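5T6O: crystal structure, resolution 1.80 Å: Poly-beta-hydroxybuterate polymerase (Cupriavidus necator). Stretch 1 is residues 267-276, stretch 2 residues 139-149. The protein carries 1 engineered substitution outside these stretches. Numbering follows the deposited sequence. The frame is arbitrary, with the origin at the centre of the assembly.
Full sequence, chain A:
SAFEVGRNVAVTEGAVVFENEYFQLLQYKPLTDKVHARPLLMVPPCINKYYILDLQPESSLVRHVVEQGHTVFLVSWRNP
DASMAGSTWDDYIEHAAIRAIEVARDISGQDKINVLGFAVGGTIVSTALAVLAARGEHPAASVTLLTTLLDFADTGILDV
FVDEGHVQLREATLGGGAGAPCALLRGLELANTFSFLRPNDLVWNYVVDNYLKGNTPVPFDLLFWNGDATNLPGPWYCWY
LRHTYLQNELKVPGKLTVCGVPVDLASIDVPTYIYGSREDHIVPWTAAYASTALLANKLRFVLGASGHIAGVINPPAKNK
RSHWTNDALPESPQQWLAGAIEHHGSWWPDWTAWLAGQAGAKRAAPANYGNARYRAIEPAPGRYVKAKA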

# COMPACT_ATOMS: atom_id res chain seq x y z
N SER A 267 29.97 -13.75 5.35
CA SER A 267 31.35 -14.20 5.19
C SER A 267 32.01 -13.65 3.93
O SER A 267 33.23 -13.76 3.79
CB SER A 267 31.42 -15.73 5.19
OG SER A 267 30.82 -16.26 4.01
N ILE A 268 31.24 -13.04 3.02
CA ILE A 268 31.83 -12.44 1.82
C ILE A 268 32.83 -11.36 2.21
O ILE A 268 33.96 -11.32 1.73
CB ILE A 268 30.73 -11.90 0.90
CG1 ILE A 268 29.83 -13.06 0.43
CG2 ILE A 268 31.36 -11.18 -0.31
CD1 ILE A 268 28.60 -12.60 -0.32
N ASP A 269 32.39 -10.43 3.06
CA ASP A 269 33.26 -9.52 3.82
C ASP A 269 34.26 -8.77 2.93
O ASP A 269 35.47 -8.81 3.13
CB ASP A 269 33.99 -10.28 4.93
CG ASP A 269 34.71 -9.35 5.89
OD1 ASP A 269 34.33 -8.16 5.93
OD2 ASP A 269 35.66 -9.81 6.57
N VAL A 270 33.72 -8.07 1.94
CA VAL A 270 34.52 -7.14 1.14
C VAL A 270 33.70 -5.88 0.91
O VAL A 270 32.47 -5.88 1.05
CB VAL A 270 34.94 -7.74 -0.21
CG1 VAL A 270 35.74 -9.04 -0.02
CG2 VAL A 270 33.73 -7.96 -1.10
N PRO A 271 34.36 -4.77 0.58
CA PRO A 271 33.61 -3.56 0.24
C PRO A 271 32.56 -3.85 -0.83
O PRO A 271 32.84 -4.51 -1.83
CB PRO A 271 34.70 -2.61 -0.27
CG PRO A 271 35.92 -3.04 0.47
CD PRO A 271 35.82 -4.54 0.56
N THR A 272 31.34 -3.37 -0.60
CA THR A 272 30.21 -3.76 -1.43
C THR A 272 29.36 -2.55 -1.78
O THR A 272 28.94 -1.80 -0.89
CB THR A 272 29.34 -4.82 -0.73
OG1 THR A 272 30.15 -5.96 -0.42
CG2 THR A 272 28.16 -5.22 -1.63
N TYR A 273 29.11 -2.37 -3.09
CA TYR A 273 28.25 -1.31 -3.61
C TYR A 273 26.90 -1.92 -3.96
O TYR A 273 26.83 -2.86 -4.76
CB TYR A 273 28.89 -0.69 -4.86
CG TYR A 273 28.26 0.58 -5.41
CD1 TYR A 273 27.16 0.54 -6.27
CD2 TYR A 273 28.85 1.81 -5.15
CE1 TYR A 273 26.62 1.72 -6.81
CE2 TYR A 273 28.32 2.98 -5.68
CZ TYR A 273 27.22 2.93 -6.51
OH TYR A 273 26.72 4.11 -7.03
N ILE A 274 25.83 -1.38 -3.36
CA ILE A 274 24.49 -1.96 -3.45
C ILE A 274 23.59 -0.94 -4.12
O ILE A 274 23.45 0.19 -3.62
CB ILE A 274 23.94 -2.34 -2.07
CG1 ILE A 274 24.92 -3.25 -1.33
CG2 ILE A 274 22.59 -3.05 -2.24
CD1 ILE A 274 24.68 -3.35 0.19
N TYR A 275 22.99 -1.32 -5.25
CA TYR A 275 22.22 -0.40 -6.06
C TYR A 275 20.78 -0.90 -6.20
O TYR A 275 20.55 -2.10 -6.40
CB TYR A 275 22.84 -0.20 -7.48
CG TYR A 275 21.87 0.55 -8.34
CD1 TYR A 275 21.81 1.94 -8.30
CD2 TYR A 275 20.94 -0.13 -9.13
CE1 TYR A 275 20.86 2.63 -9.03
CE2 TYR A 275 19.99 0.56 -9.86
CZ TYR A 275 19.95 1.93 -9.79
OH TYR A 275 18.99 2.60 -10.50
N GLY A 276 19.82 0.01 -6.14
CA GLY A 276 18.46 -0.32 -6.51
C GLY A 276 17.80 0.87 -7.18
O GLY A 276 18.29 2.00 -7.11
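Stretch 2, residues 139-149: PAASVTLLTTL

Stretch 2 runs beside stretch 1 as a parallel neighbour in a beta sheet. Residues 142-146 are extended and pair with strand 272-276. The two axes approach to 4.7 Å, with 5° between their N-to-C directions. The chain turns a corner at Ala-141. Thr-147 leaves the strand with positive phi and psi (53/52).

The register sets Thr-272 beside Val-143, Tyr-273 beside Thr-144, Ile-274 beside Leu-145 and Tyr-275 beside Leu-146. CA-CA distances in these pairs run from 4.7 Å (Tyr-273 CA to Thr-144 CA) to 4.9 Å (Tyr-275 CA to Leu-146 CA).

Five backbone hydrogen bonds form the ladder. Val-143 N donates to Pro-271 O (3.0 Å), and Tyr-273 N to Val-143 O (2.9 Å). Leu-145 N donates to Tyr-273 O (2.8 Å), and Tyr-275 N to Leu-145 O (2.9 Å). Thr-147 N closes the series on Tyr-275 O (2.9 Å). Val-143 and Leu-145 thus each bond to stretch 1 through both N and O, as alternate residues do in a parallel pair.

Side chains alternate between faces. Val-143 and Leu-145 share one with Thr-272 and Ile-274; Thr-144 and Leu-146 share the other with Tyr-273 and Tyr-275. Apolar contacts join Val-270 CG2 to Val-143 CG2 (3.5 Å) and Tyr-275 CB to Leu-146 CD2 (3.7 Å). Thr-147 OG1 lies at the Tyr-275 ring edge, 3.7 Å from Tyr-275 CD2.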

# COMPACT_ATOMS: atom_id res chain seq x y z
N PRO A 139 38.73 -14.39 -3.37
CA PRO A 139 39.26 -13.90 -4.65
C PRO A 139 38.76 -12.52 -5.05
O PRO A 139 39.22 -12.02 -6.09
CB PRO A 139 38.76 -14.97 -5.64
CG PRO A 139 37.45 -15.40 -5.06
CD PRO A 139 37.67 -15.40 -3.56
N ALA A 140 37.85 -11.91 -4.30
CA ALA A 140 37.23 -10.65 -4.69
C ALA A 140 37.77 -9.50 -3.85
O ALA A 140 37.84 -9.61 -2.62
CB ALA A 140 35.70 -10.71 -4.57
N ALA A 141 38.13 -8.40 -4.52
CA ALA A 141 38.50 -7.17 -3.84
C ALA A 141 37.26 -6.39 -3.41
O ALA A 141 37.27 -5.74 -2.36
CB ALA A 141 39.36 -6.30 -4.76
N SER A 142 36.20 -6.46 -4.20
CA SER A 142 34.97 -5.73 -3.95
C SER A 142 33.87 -6.39 -4.76
O SER A 142 34.14 -7.16 -5.68
CB SER A 142 35.11 -4.25 -4.33
OG SER A 142 34.99 -4.08 -5.73
N VAL A 143 32.62 -6.08 -4.39
CA VAL A 143 31.43 -6.65 -5.01
C VAL A 143 30.48 -5.51 -5.32
O VAL A 143 30.26 -4.64 -4.47
CB VAL A 143 30.75 -7.68 -4.10
CG1 VAL A 143 29.43 -8.16 -4.72
CG2 VAL A 143 31.68 -8.86 -3.84
N THR A 144 29.91 -5.51 -6.52
CA THR A 144 28.85 -4.58 -6.90
C THR A 144 27.58 -5.40 -7.14
O THR A 144 27.55 -6.27 -8.01
CB THR A 144 29.24 -3.79 -8.15
OG1 THR A 144 30.41 -3.01 -7.87
CG2 THR A 144 28.10 -2.85 -8.58
N LEU A 145 26.53 -5.10 -6.37
CA LEU A 145 25.24 -5.77 -6.51
C LEU A 145 24.26 -4.79 -7.13
O LEU A 145 23.76 -3.89 -6.45
CB LEU A 145 24.75 -6.26 -5.15
CG LEU A 145 25.62 -7.32 -4.47
CD1 LEU A 145 25.00 -7.73 -3.13
CD2 LEU A 145 25.80 -8.54 -5.38
N LEU A 146 23.98 -4.94 -8.42
CA LEU A 146 22.99 -4.12 -9.09
C LEU A 146 21.64 -4.83 -9.03
O LEU A 146 21.50 -5.95 -9.55
CB LEU A 146 23.38 -3.86 -10.55
CG LEU A 146 24.76 -3.23 -10.78
CD1 LEU A 146 24.92 -2.94 -12.27
CD2 LEU A 146 24.94 -1.95 -9.97
N THR A 147 20.65 -4.20 -8.38
CA THR A 147 19.27 -4.68 -8.44
C THR A 147 19.18 -6.16 -8.05
O THR A 147 18.60 -6.98 -8.76
CB THR A 147 18.71 -4.43 -9.85
OG1 THR A 147 19.01 -3.08 -10.20
CG2 THR A 147 17.21 -4.60 -9.91
N THR A 148 19.76 -6.49 -6.90
CA THR A 148 19.93 -7.88 -6.49
C THR A 148 19.05 -8.19 -5.28
O THR A 148 19.04 -7.44 -4.31
CB THR A 148 21.40 -8.14 -6.14
OG1 THR A 148 22.19 -7.99 -7.32
CG2 THR A 148 21.59 -9.54 -5.53
N LEU A 149 18.33 -9.30 -5.34
CA LEU A 149 17.62 -9.81 -4.18
C LEU A 149 18.52 -10.77 -3.41
O LEU A 149 19.03 -11.74 -3.99
CB LEU A 149 16.32 -10.51 -4.58
CG LEU A 149 15.23 -9.60 -5.13
CD1 LEU A 149 14.08 -10.43 -5.73
CD2 LEU A 149 14.72 -8.67 -4.03
O HOH W 1 21.16 -4.50 -5.19